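Local coordinates for protein putative glycosyl hydrolase (PDB 3K11) that is of undetermined substrate but probably acts as a glycoside hydrolase of family 88, built on a helical toroid of the six-hairpin type, at residues R38-A41 with Y42-K45; K219-K222 with N223-A227; Q433-A437 with P438-V442; F262-A265 with R266-G269; A408-I411 with R412-N415. All coordinates share one frame; numbering follows the deposited sequence. Where two conformers were deposited one is given.

Contact 1. Residues R38-A41 with Y42-K45; sequences RVFA and YIDK
Ile43 lays its CG1 branch over the carbonyl oxygens one turn back, CG1 lying 3.4 Å from Phe40 O, while its two apolar ends reach different neighbours. CG1 stands between the backbone N and the carbonyl carbon (chi1 63°), an uncommon choice in a helix; this turns CG2 toward Val39, where it comes 4.3 Å from CG1 of that residue. At the end of the other branch, Ile43 CD1 meets the Phe40 ring obliquely at its CD1, 4.4 Å away. These are loose van der Waals contacts, and the backbone does the firmer work. Ile43 N donates to Val39 O at 3.0 Å, and Asp44 N to Phe40 O at 2.9 Å, whereas the bond from Lys45 N to Ala41 O is weak at 3.5 Å. Asp44 and Tyr42 send their polar ends elsewhere, to a salt bridge with Arg110 and a hydrogen bond with Gln370. Val39, Tyr42 and Ile43 all touch Tyr400 of helix 400-416, whereas Phe40 meets Tyr103 edge-to-face. The arrangement is that of an amphipathic alpha-helix, its apolar side set against neighbouring helices of the (alpha/alpha) toroid expected for this clan.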
loop_
_atom_site.group_PDB
_atom_site.type_symbol
_atom_site.label_atom_id
_atom_site.label_comp_id
_atom_site.label_asym_id
_atom_site.label_seq_id
_atom_site.Cartn_x
_atom_site.Cartn_y
_atom_site.Cartn_z
ATOM N N ARG A 38 21.385 -24.746 -17.072
ATOM C CA ARG A 38 22.467 -24.248 -16.202
ATOM C C ARG A 38 22.201 -24.594 -14.738
ATOM O O ARG A 38 23.102 -25.042 -14.014
ATOM C CB ARG A 38 22.702 -22.753 -16.409
ATOM C CG ARG A 38 23.939 -22.249 -15.698
ATOM C CD ARG A 38 24.410 -20.889 -16.205
ATOM N NE ARG A 38 23.528 -19.793 -15.810
ATOM C CZ ARG A 38 22.566 -19.278 -16.573
ATOM N NH1 ARG A 38 22.300 -19.744 -17.792
ATOM N NH2 ARG A 38 21.828 -18.288 -16.096
ATOM N N VAL A 39 20.954 -24.423 -14.308
ATOM C CA VAL A 39 20.570 -24.801 -12.949
ATOM C C VAL A 39 20.693 -26.324 -12.794
ATOM O O VAL A 39 21.235 -26.819 -11.802
ATOM C CB VAL A 39 19.124 -24.363 -12.613
ATOM C CG1 VAL A 39 18.734 -24.922 -11.266
ATOM C CG2 VAL A 39 18.969 -22.809 -12.674
ATOM N N PHE A 40 20.197 -27.068 -13.778
ATOM C CA PHE A 40 20.229 -28.520 -13.713
ATOM C C PHE A 40 21.668 -29.036 -13.615
ATOM O O PHE A 40 21.968 -29.924 -12.811
ATOM C CB PHE A 40 19.542 -29.113 -14.948
ATOM C CG PHE A 40 19.585 -30.612 -14.992
ATOM C CD1 PHE A 40 18.935 -31.347 -14.034
ATOM C CD2 PHE A 40 20.325 -31.282 -15.966
ATOM C CE1 PHE A 40 18.983 -32.726 -14.026
ATOM C CE2 PHE A 40 20.384 -32.656 -15.966
ATOM C CZ PHE A 40 19.689 -33.387 -15.000
ATOM N N ALA A 41 22.556 -28.500 -14.436
ATOM C CA ALA A 41 23.958 -28.994 -14.424
ATOM C C ALA A 41 24.559 -28.752 -13.049
ATOM O O ALA A 41 25.269 -29.579 -12.492
ATOM C CB ALA A 41 24.787 -28.303 -15.504
ATOM N N TYR A 42 24.259 -27.599 -12.482
ATOM C CA TYR A 42 24.766 -27.277 -11.169
ATOM C C TYR A 42 24.257 -28.224 -10.087
ATOM O O TYR A 42 25.027 -28.769 -9.332
ATOM C CB TYR A 42 24.397 -25.831 -10.824
ATOM C CG TYR A 42 24.786 -25.455 -9.414
ATOM C CD1 TYR A 42 26.109 -25.407 -9.027
ATOM C CD2 TYR A 42 23.832 -25.127 -8.484
ATOM C CE1 TYR A 42 26.454 -25.075 -7.722
ATOM C CE2 TYR A 42 24.173 -24.803 -7.191
ATOM C CZ TYR A 42 25.474 -24.766 -6.817
ATOM O OH TYR A 42 25.761 -24.428 -5.499
ATOM N N ILE A 43 22.947 -28.436 -10.025
ATOM C CA ILE A 43 22.400 -29.242 -8.936
ATOM C C ILE A 43 22.794 -30.710 -9.092
ATOM O O ILE A 43 22.870 -31.420 -8.106
ATOM C CB ILE A 43 20.877 -29.098 -8.772
ATOM C CG1 ILE A 43 20.117 -29.598 -10.014
ATOM C CG2 ILE A 43 20.531 -27.630 -8.419
ATOM C CD1 ILE A 43 18.939 -30.447 -9.685
ATOM N N ASP A 44 23.007 -31.129 -10.328
ATOM C CA ASP A 44 23.381 -32.522 -10.609
ATOM C C ASP A 44 24.683 -32.866 -9.840
ATOM O O ASP A 44 24.744 -33.897 -9.091
ATOM C CB ASP A 44 23.567 -32.681 -12.114
ATOM C CG ASP A 44 23.744 -34.126 -12.556
ATOM O OD1 ASP A 44 23.323 -35.067 -11.830
ATOM O OD2 ASP A 44 24.287 -34.297 -13.656
ATOM N N LYS A 45 25.685 -31.983 -9.999
ATOM C CA LYS A 45 27.000 -32.161 -9.327
ATOM C C LYS A 45 26.988 -31.895 -7.818
ATOM O O LYS A 45 27.903 -32.310 -7.121
ATOM C CB LYS A 45 28.180 -31.431 -10.028
ATOM C CG LYS A 45 28.014 -29.987 -10.580
ATOM C CD LYS A 45 27.928 -28.881 -9.516
ATOM C CE LYS A 45 29.238 -28.633 -8.846
ATOM N NZ LYS A 45 29.432 -27.500 -7.894
#

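Contact 2. Residues K219-K222 with N223-A227; sequences KEAK and NKYLA. With EDO (1,2-ethanediol), chain M.
Ala221 and Tyr225 meet through both backbone and side chain, one helical turn apart. Of the hydrogen bonds, Tyr225 N to Ala221 O is 2.9 Å long and nearly collinear with the carbonyl, and Leu226 N to Lys222 O follows at 3.0 Å. A water accepts from Lys224 N at 3.0 Å and gives a weak bond to Glu220 O, bridging the preceding turn to the first helical turn. Ala221 occupies the N-cap position of helix 222-240, immediately after the 3-10 segment 219-220; having no side-chain acceptor, it contributes its carbonyl and a methyl group. Apolar contact centres on that methyl: Ala221 CB lies 3.4 Å from CE2 of Tyr225, approaching the ring obliquely. The ring is brought back over the helix start because Tyr225 CG lies anti to the carbonyl carbon (chi1 -66°); Phe174 meets it edge-to-face, and it packs on Val211 and Met214 of helix 202-217. A serine in place of Tyr225 would probably leave the Ala221 methyl without its aromatic neighbour and open a gap toward Phe174 and helix 202-217. Lys222 and Leu226 run side by side in the same direction, Lys222 CE 3.8 Å from Leu226 CD1. The charged end of the extended lysine continues past the leucine, and NZ donates to O1 of an ethanediol at 2.9 Å, a molecule probably from the crystallisation liquor.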
loop_
_atom_site.group_PDB
_atom_site.type_symbol
_atom_site.label_atom_id
_atom_site.label_comp_id
_atom_site.label_asym_id
_atom_site.label_seq_id
_atom_site.Cartn_x
_atom_site.Cartn_y
_atom_site.Cartn_z
ATOM N N LYS A 219 -5.591 -47.939 -6.192
ATOM C CA LYS A 219 -6.862 -48.104 -6.918
ATOM C C LYS A 219 -8.072 -48.268 -5.978
ATOM O O LYS A 219 -9.135 -47.613 -6.137
ATOM C CB LYS A 219 -6.739 -49.348 -7.818
ATOM N N GLU A 220 -7.862 -49.084 -4.956
ATOM C CA GLU A 220 -8.875 -49.344 -3.939
ATOM C C GLU A 220 -9.341 -48.130 -3.152
ATOM O O GLU A 220 -10.448 -48.120 -2.684
ATOM C CB GLU A 220 -8.361 -50.337 -2.886
ATOM C CG GLU A 220 -7.821 -51.680 -3.396
ATOM C CD GLU A 220 -8.875 -52.516 -4.088
ATOM O OE1 GLU A 220 -9.328 -52.140 -5.197
ATOM O OE2 GLU A 220 -9.233 -53.566 -3.517
ATOM N N ALA A 221 -8.487 -47.125 -2.999
ATOM C CA ALA A 221 -8.741 -45.999 -2.127
ATOM C C ALA A 221 -8.881 -44.690 -2.909
ATOM O O ALA A 221 -8.770 -43.622 -2.328
ATOM C CB ALA A 221 -7.583 -45.871 -1.131
ATOM N N LYS A 222 -9.119 -44.772 -4.212
ATOM C CA LYS A 222 -9.210 -43.568 -5.039
ATOM C C LYS A 222 -10.222 -42.593 -4.499
ATOM O O LYS A 222 -9.907 -41.413 -4.299
ATOM C CB LYS A 222 -9.593 -43.914 -6.456
ATOM C CG LYS A 222 -9.881 -42.683 -7.286
ATOM C CD LYS A 222 -10.155 -43.036 -8.742
ATOM C CE LYS A 222 -10.590 -41.804 -9.513
ATOM N NZ LYS A 222 -10.955 -42.124 -10.932
ATOM N N ASN A 223 -11.455 -43.048 -4.291
ATOM C CA ASN A 223 -12.472 -42.113 -3.812
ATOM C C ASN A 223 -12.167 -41.562 -2.439
ATOM O O ASN A 223 -12.399 -40.375 -2.156
ATOM C CB ASN A 223 -13.839 -42.794 -3.809
ATOM C CG ASN A 223 -14.359 -43.060 -5.212
ATOM O OD1 ASN A 223 -13.953 -42.414 -6.182
ATOM N ND2 ASN A 223 -15.290 -43.981 -5.310
ATOM N N LYS A 224 -11.672 -42.419 -1.562
ATOM C CA LYS A 224 -11.345 -42.023 -0.207
ATOM C C LYS A 224 -10.272 -40.909 -0.187
ATOM O O LYS A 224 -10.383 -39.940 0.547
ATOM C CB LYS A 224 -10.831 -43.245 0.530
ATOM C CG LYS A 224 -10.253 -43.041 1.938
ATOM C CD LYS A 224 -10.044 -44.436 2.577
ATOM C CE LYS A 224 -8.797 -44.611 3.366
ATOM N NZ LYS A 224 -8.408 -46.102 3.400
ATOM N N TYR A 225 -9.251 -41.063 -1.014
ATOM C CA TYR A 225 -8.159 -40.088 -1.032
ATOM C C TYR A 225 -8.528 -38.801 -1.781
ATOM O O TYR A 225 -8.117 -37.713 -1.391
ATOM C CB TYR A 225 -6.849 -40.747 -1.500
ATOM C CG TYR A 225 -6.304 -41.804 -0.545
ATOM C CD1 TYR A 225 -6.436 -41.692 0.833
ATOM C CD2 TYR A 225 -5.588 -42.876 -1.018
ATOM C CE1 TYR A 225 -5.931 -42.669 1.685
ATOM C CE2 TYR A 225 -5.086 -43.838 -0.177
ATOM C CZ TYR A 225 -5.249 -43.715 1.179
ATOM O OH TYR A 225 -4.752 -44.665 2.048
ATOM N N LEU A 226 -9.307 -38.894 -2.852
ATOM C CA LEU A 226 -9.837 -37.664 -3.464
ATOM C C LEU A 226 -10.628 -36.857 -2.451
ATOM O O LEU A 226 -10.476 -35.670 -2.372
ATOM C CB LEU A 226 -10.728 -37.983 -4.697
ATOM C CG LEU A 226 -10.095 -38.520 -5.987
ATOM C CD1 LEU A 226 -11.189 -38.963 -7.022
ATOM C CD2 LEU A 226 -9.108 -37.521 -6.639
ATOM N N ALA A 227 -11.477 -37.515 -1.672
ATOM C CA ALA A 227 -12.283 -36.811 -0.719
ATOM C C ALA A 227 -11.445 -36.211 0.377
ATOM O O ALA A 227 -11.715 -35.098 0.799
ATOM C CB ALA A 227 -13.399 -37.703 -0.153
HETATM C C1 EDO M . -9.400 -39.444 -13.275
HETATM O O1 EDO M . -9.782 -39.658 -11.899
HETATM C C2 EDO M . -10.541 -38.803 -14.073
HETATM O O2 EDO M . -10.147 -37.549 -14.649
HETATM O O HOH W 1 -12.129 -45.336 -1.861
#

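Contact 3. Residues Q433-A437 with P438-V442; sequences QKTTA and PIFAV. With MES (2-(N-morpholino)-ethanesulfonic acid), chain U.
The backbone of 433-442 folds back on itself without regular helix or strand, bringing Gln433 and Val442 near each other, with an inverse gamma turn centred on Lys434 at one end of the first limb. Inside the bend, Thr435 CG2 sits over one face of the Phe440 ring, 3.8 Å from its centroid and 17° off the normal, a CH-pi contact. Phe440 CG stands between its backbone N and carbonyl carbon (chi1 63°), which swings the ring across to the other limb; there Ala437 O approaches the ring edge, 3.5 Å from CD1. The remaining branch of Thr435 shapes the turn: OG1 accepts from Ala437 N at 3.1 Å, forming an ST turn. Gln433 crosses the phenyl group at about a right angle, its CG 3.7 Å from Phe440 CE2, and its amide plane is only 13° from that of the ring. Its NE2 binds Glu431 O, while OE1 rests 3.8 Å from Val442 CG1. An MES molecule, probably from the crystallisation liquor, lies against the same bend, its sulfonate O2S accepting from Ala441 N at 2.9 Å, and its morpholine carbons touch Phe440. Ile439 and Ala441 pack on Arg193 of a second subunit, and Val442 on its Pro194.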
loop_
_atom_site.group_PDB
_atom_site.type_symbol
_atom_site.label_atom_id
_atom_site.label_comp_id
_atom_site.label_asym_id
_atom_site.label_seq_id
_atom_site.Cartn_x
_atom_site.Cartn_y
_atom_site.Cartn_z
ATOM N N GLN A 433 0.353 -13.902 -35.049
ATOM C CA GLN A 433 -0.017 -12.697 -35.757
ATOM C C GLN A 433 0.909 -12.560 -36.935
ATOM O O GLN A 433 2.107 -12.729 -36.802
ATOM C CB GLN A 433 0.091 -11.502 -34.813
ATOM C CG GLN A 433 -0.835 -11.637 -33.617
ATOM C CD GLN A 433 -2.257 -11.776 -34.022
ATOM O OE1 GLN A 433 -2.827 -10.851 -34.578
ATOM N NE2 GLN A 433 -2.863 -12.933 -33.724
ATOM N N LYS A 434 0.364 -12.245 -38.090
ATOM C CA LYS A 434 1.182 -12.260 -39.305
ATOM C C LYS A 434 1.692 -10.852 -39.581
ATOM O O LYS A 434 1.273 -10.187 -40.546
ATOM C CB LYS A 434 0.347 -12.807 -40.459
ATOM C CG LYS A 434 -0.229 -14.204 -40.212
ATOM C CD LYS A 434 -1.055 -14.658 -41.427
ATOM C CE LYS A 434 -1.593 -16.086 -41.296
ATOM N NZ LYS A 434 -2.764 -16.163 -40.366
ATOM N N THR A 435 2.552 -10.383 -38.688
ATOM C CA THR A 435 3.086 -9.037 -38.755
ATOM C C THR A 435 4.349 -8.917 -37.901
ATOM O O THR A 435 4.554 -9.654 -36.921
ATOM C CB THR A 435 2.056 -7.979 -38.303
ATOM O OG1 THR A 435 2.534 -6.668 -38.637
ATOM C CG2 THR A 435 1.784 -8.070 -36.789
ATOM N N THR A 436 5.196 -7.991 -38.322
ATOM C CA THR A 436 6.383 -7.598 -37.612
ATOM C C THR A 436 6.267 -6.109 -37.241
ATOM O O THR A 436 7.227 -5.523 -36.738
ATOM C CB THR A 436 7.678 -7.833 -38.468
ATOM O OG1 THR A 436 7.524 -7.211 -39.765
ATOM C CG2 THR A 436 7.950 -9.306 -38.629
ATOM N N ALA A 437 5.101 -5.501 -37.463
ATOM C CA ALA A 437 4.877 -4.110 -37.098
ATOM C C ALA A 437 4.959 -4.010 -35.564
ATOM O O ALA A 437 4.432 -4.882 -34.846
ATOM C CB ALA A 437 3.502 -3.619 -37.590
ATOM N N PRO A 438 5.634 -2.973 -35.057
ATOM C CA PRO A 438 5.724 -2.801 -33.597
ATOM C C PRO A 438 4.400 -2.592 -32.889
ATOM O O PRO A 438 4.316 -2.842 -31.684
ATOM C CB PRO A 438 6.522 -1.502 -33.450
ATOM C CG PRO A 438 7.175 -1.301 -34.697
ATOM C CD PRO A 438 6.390 -1.931 -35.768
ATOM N N ILE A 439 3.437 -1.996 -33.582
ATOM C CA ILE A 439 2.107 -1.691 -33.038
ATOM C C ILE A 439 1.134 -2.233 -34.102
ATOM O O ILE A 439 1.296 -1.952 -35.300
ATOM C CB ILE A 439 1.851 -0.146 -32.904
ATOM C CG1 ILE A 439 2.941 0.545 -32.029
ATOM C CG2 ILE A 439 0.440 0.126 -32.380
ATOM C CD1 ILE A 439 2.818 2.117 -31.942
ATOM N N PHE A 440 0.125 -2.995 -33.678
ATOM C CA PHE A 440 -0.831 -3.558 -34.606
ATOM C C PHE A 440 -2.141 -3.967 -33.936
ATOM O O PHE A 440 -2.187 -4.223 -32.714
ATOM C CB PHE A 440 -0.232 -4.799 -35.292
ATOM C CG PHE A 440 0.094 -5.921 -34.346
ATOM C CD1 PHE A 440 1.332 -5.986 -33.736
ATOM C CD2 PHE A 440 -0.840 -6.913 -34.060
ATOM C CE1 PHE A 440 1.637 -7.008 -32.853
ATOM C CE2 PHE A 440 -0.543 -7.959 -33.179
ATOM C CZ PHE A 440 0.680 -8.005 -32.553
ATOM N N ALA A 441 -3.175 -4.016 -34.784
ATOM C CA ALA A 441 -4.488 -4.497 -34.444
ATOM C C ALA A 441 -4.583 -5.944 -34.880
ATOM O O ALA A 441 -3.961 -6.352 -35.887
ATOM C CB ALA A 441 -5.572 -3.626 -35.140
ATOM N N VAL A 442 -5.325 -6.738 -34.115
ATOM C CA VAL A 442 -5.593 -8.132 -34.451
ATOM C C VAL A 442 -6.634 -8.172 -35.602
ATOM O O VAL A 442 -7.721 -7.544 -35.518
ATOM C CB VAL A 442 -6.120 -8.884 -33.235
ATOM C CG1 VAL A 442 -6.438 -10.325 -33.571
ATOM C CG2 VAL A 442 -5.103 -8.819 -32.137
HETATM O O1 MES U . -1.504 -9.455 -38.058
HETATM C C2 MES U . -1.905 -9.522 -39.427
HETATM C C3 MES U . -1.820 -8.193 -40.193
HETATM N N4 MES U . -2.051 -7.038 -39.312
HETATM C C5 MES U . -1.711 -7.105 -37.900
HETATM C C6 MES U . -2.209 -8.432 -37.366
HETATM C C7 MES U . -2.519 -5.784 -39.910
HETATM C C8 MES U . -3.670 -5.127 -39.135
HETATM S S MES U . -3.382 -3.519 -38.724
HETATM O O1S MES U . -4.688 -2.839 -38.529
HETATM O O2S MES U . -2.532 -3.283 -37.526
HETATM O O3S MES U . -2.736 -2.879 -39.900
#

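Contact 4. Residues F262-A265 with R266-G269; sequences FCWA and RANG
Trp264 O is gripped twice by Asn268, which offers both its main chain and its side-chain amide. Asn268 N donates at 3.0 Å almost in line with the carbonyl, whereas ND2, also 3.0 Å from Trp264 O, comes from above the carbonyl plane, 48° out of it. The oxygen lies close to the plane of the asparagine amide, ND2 is also bonded to Tyr248 O and OD1 to His299, which together fix how that amide is turned. Gly269 N adds a bond of 2.8 Å to Ala265 O; a CB at Gly269 would clash with Arg266 O. Around this polar centre lies the indole of Trp264, the N-cap residue. Its CG lies anti to the backbone N (chi1 -179°), folding the ring along the first helical turn: Arg266 CB stands over one face of its six-membered ring, a CH-pi contact, and Ala267 CB reaches CE3 at 3.5 Å. The arginine runs alongside, its guanidinium turned 76° from the indole, with Trp264 CZ2 over one guanidinium face and 3.6 Å from NH2. Replacing Trp264 with an alanine would probably uncover this guanidinium face and open a gap beside the Arg266 and Ala267 side chains. The arginine's tip binds the carbonyls of Cys375 and Val376. The start of helix 265-281 packs against strand 247-253, through Ala267 and Asn268, and against helix 326-342, through Ala265 and Arg266.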
loop_
_atom_site.group_PDB
_atom_site.type_symbol
_atom_site.label_atom_id
_atom_site.label_comp_id
_atom_site.label_asym_id
_atom_site.label_seq_id
_atom_site.Cartn_x
_atom_site.Cartn_y
_atom_site.Cartn_z
ATOM N N PHE A 262 0.143 -12.568 8.160
ATOM C CA PHE A 262 1.407 -12.273 7.562
ATOM C C PHE A 262 1.411 -13.082 6.264
ATOM O O PHE A 262 1.516 -14.299 6.292
ATOM C CB PHE A 262 2.545 -12.626 8.505
ATOM C CG PHE A 262 2.580 -11.706 9.721
ATOM C CD1 PHE A 262 3.209 -10.480 9.639
ATOM C CD2 PHE A 262 1.907 -12.029 10.856
ATOM C CE1 PHE A 262 3.145 -9.596 10.676
ATOM C CE2 PHE A 262 1.889 -11.138 11.926
ATOM C CZ PHE A 262 2.502 -9.937 11.808
ATOM N N CYS A 263 1.219 -12.402 5.132
ATOM C CA CYS A 263 0.985 -13.069 3.831
ATOM C C CYS A 263 2.325 -13.380 3.182
ATOM O O CYS A 263 2.719 -12.768 2.209
ATOM C CB CYS A 263 0.133 -12.166 2.942
ATOM S SG CYS A 263 -1.497 -11.854 3.742
ATOM N N TRP A 264 3.049 -14.289 3.809
ATOM C CA TRP A 264 4.395 -14.640 3.391
ATOM C C TRP A 264 4.373 -15.247 1.996
ATOM O O TRP A 264 3.584 -16.157 1.703
ATOM C CB TRP A 264 5.034 -15.582 4.422
ATOM C CG TRP A 264 6.418 -15.996 4.102
ATOM C CD1 TRP A 264 7.422 -15.197 3.670
ATOM C CD2 TRP A 264 6.950 -17.323 4.162
ATOM N NE1 TRP A 264 8.550 -15.926 3.480
ATOM C CE2 TRP A 264 8.294 -17.245 3.758
ATOM C CE3 TRP A 264 6.440 -18.539 4.576
ATOM C CZ2 TRP A 264 9.137 -18.350 3.731
ATOM C CZ3 TRP A 264 7.267 -19.656 4.505
ATOM C CH2 TRP A 264 8.601 -19.539 4.088
ATOM N N ALA A 265 5.199 -14.714 1.111
ATOM C CA ALA A 265 5.172 -15.109 -0.323
ATOM C C ALA A 265 5.437 -16.554 -0.601
ATOM O O ALA A 265 4.657 -17.181 -1.346
ATOM C CB ALA A 265 6.124 -14.184 -1.176
ATOM N N ARG A 266 6.466 -17.160 -0.001
ATOM C CA ARG A 266 6.704 -18.556 -0.351
ATOM C C ARG A 266 5.533 -19.444 0.050
ATOM O O ARG A 266 5.093 -20.237 -0.753
ATOM C CB ARG A 266 8.001 -19.094 0.217
ATOM C CG ARG A 266 8.156 -20.585 -0.136
ATOM C CD ARG A 266 9.567 -21.105 -0.131
ATOM N NE ARG A 266 10.175 -21.087 1.184
ATOM C CZ ARG A 266 11.325 -20.492 1.480
ATOM N NH1 ARG A 266 12.037 -19.840 0.574
ATOM N NH2 ARG A 266 11.794 -20.606 2.726
ATOM N N ALA A 267 4.993 -19.285 1.248
ATOM C CA ALA A 267 3.886 -20.140 1.692
ATOM C C ALA A 267 2.648 -19.842 0.859
ATOM O O ALA A 267 1.856 -20.735 0.592
ATOM C CB ALA A 267 3.612 -19.975 3.210
ATOM N N ASN A 268 2.463 -18.590 0.417
ATOM C CA ASN A 268 1.386 -18.310 -0.517
ATOM C C ASN A 268 1.630 -19.030 -1.821
ATOM O O ASN A 268 0.701 -19.586 -2.411
ATOM C CB ASN A 268 1.205 -16.800 -0.723
ATOM C CG ASN A 268 0.157 -16.243 0.221
ATOM O OD1 ASN A 268 -1.033 -16.161 -0.156
ATOM N ND2 ASN A 268 0.555 -15.958 1.489
ATOM N N GLY A 269 2.901 -19.157 -2.217
ATOM C CA GLY A 269 3.249 -20.004 -3.356
ATOM C C GLY A 269 2.871 -21.454 -3.103
ATOM O O GLY A 269 2.272 -22.103 -3.953
#

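Contact 5. Residues A408-I411 with R412-N415; sequences AEMI and RLLN. With EDO (1,2-ethanediol), chain B.
Met410, a selenomethionine, bends round so that its selenium and methyl meet Leu413 and Leu414, three and four residues on. Its chain bends at chi2 and chi3 (-63° and -50°), which carries SE to 4.0 Å from Leu413 CD2 and turns the CE methyl toward Leu414 CG, 4.2 Å away. It runs alongside Leu413 but meets Leu414 at a slant. The two leucines take different first torsions: CG of Leu413 is opposite its backbone N (chi1 -177°), while CG of Leu414 is opposite its carbonyl carbon and hangs 3.2 Å from Met410 O. On another side of the helix Ile411 and Asn415 point the same way, CG2 of the isoleucine 3.4 Å from ND2 of the asparagine. ND2 then reaches weakly to an ethanediol oxygen, and Asn415 N donates to Ile411 O at 2.9 Å. The polar ends are held by other helices. Arg412, in one of its two conformers, forms a salt bridge with Glu96, and OE2 of Glu409 is hydrogen-bonded to Asn341 and His338. Leu414 N to Met410 O, at 2.8 Å, belongs to the regular i to i+4 series. With helices 29-45, 82-98 and 326-342 all touching its side chains, this is a largely buried alpha-helical segment, consistent with the helical toroid expected for this clan.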
loop_
_atom_site.group_PDB
_atom_site.type_symbol
_atom_site.label_atom_id
_atom_site.label_comp_id
_atom_site.label_asym_id
_atom_site.label_seq_id
_atom_site.Cartn_x
_atom_site.Cartn_y
_atom_site.Cartn_z
ATOM N N ALA A 408 10.282 -25.105 -17.057
ATOM C CA ALA A 408 9.645 -26.189 -17.805
ATOM C C ALA A 408 8.275 -25.794 -18.330
ATOM O O ALA A 408 7.940 -26.071 -19.482
ATOM C CB ALA A 408 9.505 -27.421 -16.920
ATOM N N GLU A 409 7.493 -25.140 -17.481
ATOM C CA GLU A 409 6.139 -24.761 -17.823
ATOM C C GLU A 409 6.104 -23.555 -18.755
ATOM O O GLU A 409 5.253 -23.461 -19.682
ATOM C CB GLU A 409 5.326 -24.486 -16.538
ATOM C CG GLU A 409 3.845 -24.637 -16.723
ATOM C CD GLU A 409 3.391 -26.057 -17.015
ATOM O OE1 GLU A 409 4.133 -26.993 -16.753
ATOM O OE2 GLU A 409 2.284 -26.192 -17.526
HETATM N N MSE A 410 7.051 -22.653 -18.588
HETATM C CA MSE A 410 7.194 -21.559 -19.552
HETATM C C MSE A 410 7.530 -22.060 -20.948
HETATM O O MSE A 410 7.014 -21.528 -21.952
HETATM C CB MSE A 410 8.258 -20.536 -19.097
HETATM C CG MSE A 410 7.870 -19.640 -17.950
HETATM SE SE MSE A 410 6.405 -18.507 -18.314
HETATM C CE MSE A 410 6.961 -17.750 -19.960
ATOM N N ILE A 411 8.328 -23.109 -21.060
ATOM C CA ILE A 411 8.626 -23.680 -22.381
ATOM C C ILE A 411 7.341 -24.180 -23.040
ATOM O O ILE A 411 7.101 -23.879 -24.227
ATOM C CB ILE A 411 9.716 -24.789 -22.296
ATOM C CG1 ILE A 411 11.071 -24.129 -21.976
ATOM C CG2 ILE A 411 9.793 -25.698 -23.606
ATOM C CD1 ILE A 411 12.178 -25.099 -21.393
ATOM N N ARG A 412 6.512 -24.909 -22.280
ATOM C CA ARG A 412 5.207 -25.360 -22.787
ATOM C C ARG A 412 4.381 -24.171 -23.245
ATOM O O ARG A 412 3.839 -24.164 -24.348
ATOM C CB ARG A 412 4.423 -26.094 -21.703
ATOM C CG ARG A 412 3.009 -26.525 -22.110
ATOM C CD ARG A 412 3.051 -27.759 -22.930
ATOM N NE ARG A 412 3.069 -28.969 -22.104
ATOM C CZ ARG A 412 3.511 -30.163 -22.513
ATOM N NH1 ARG A 412 4.030 -30.341 -23.738
ATOM N NH2 ARG A 412 3.465 -31.193 -21.677
ATOM N N LEU A 413 4.270 -23.178 -22.372
ATOM C CA LEU A 413 3.466 -21.970 -22.678
ATOM C C LEU A 413 3.941 -21.280 -23.958
ATOM O O LEU A 413 3.135 -20.931 -24.866
ATOM C CB LEU A 413 3.530 -21.001 -21.482
ATOM C CG LEU A 413 2.702 -19.704 -21.553
ATOM C CD1 LEU A 413 1.191 -20.017 -21.641
ATOM C CD2 LEU A 413 3.004 -18.771 -20.366
ATOM N N LEU A 414 5.253 -21.078 -24.055
ATOM C CA LEU A 414 5.812 -20.434 -25.251
ATOM C C LEU A 414 5.676 -21.268 -26.522
ATOM O O LEU A 414 5.643 -20.711 -27.625
ATOM C CB LEU A 414 7.282 -20.046 -25.043
ATOM C CG LEU A 414 7.561 -19.066 -23.900
ATOM C CD1 LEU A 414 9.056 -19.068 -23.588
ATOM C CD2 LEU A 414 7.058 -17.671 -24.296
ATOM N N ASN A 415 5.624 -22.580 -26.377
ATOM C CA ASN A 415 5.413 -23.491 -27.505
ATOM C C ASN A 415 3.951 -23.683 -27.911
ATOM O O ASN A 415 3.678 -24.329 -28.909
ATOM C CB ASN A 415 5.991 -24.864 -27.181
ATOM C CG ASN A 415 7.518 -24.918 -27.301
ATOM O OD1 ASN A 415 8.117 -24.177 -28.080
ATOM N ND2 ASN A 415 8.132 -25.849 -26.577
HETATM C C1 EDO B . 13.239 -25.939 -25.518
HETATM O O1 EDO B . 12.767 -27.212 -25.028
HETATM C C2 EDO B . 12.958 -25.770 -27.011
HETATM O O2 EDO B . 11.535 -25.810 -27.293
#

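How the contacts relate
Five local contacts, none touching another, sample different parts of one chain. Contacts 1 and 5 have centres about 20 Å apart, yet their helices, 29-45 and 400-416, are neighbours that pack on each other. Contact 4, about 12 Å from the chain centre, is the innermost; it lies across that centre from contact 1, their centres about 27 Å apart. Contact 2 marks a helix start farther out, about 30 Å from contact 4 between centres. Contact 3, in the C-terminal tail, is about 50 Å from contact 2 and about 22 Å from contact 5, again between centres. The ethanediols and MES at contacts 2, 3 and 5, probably crystallisation components, identify no active site.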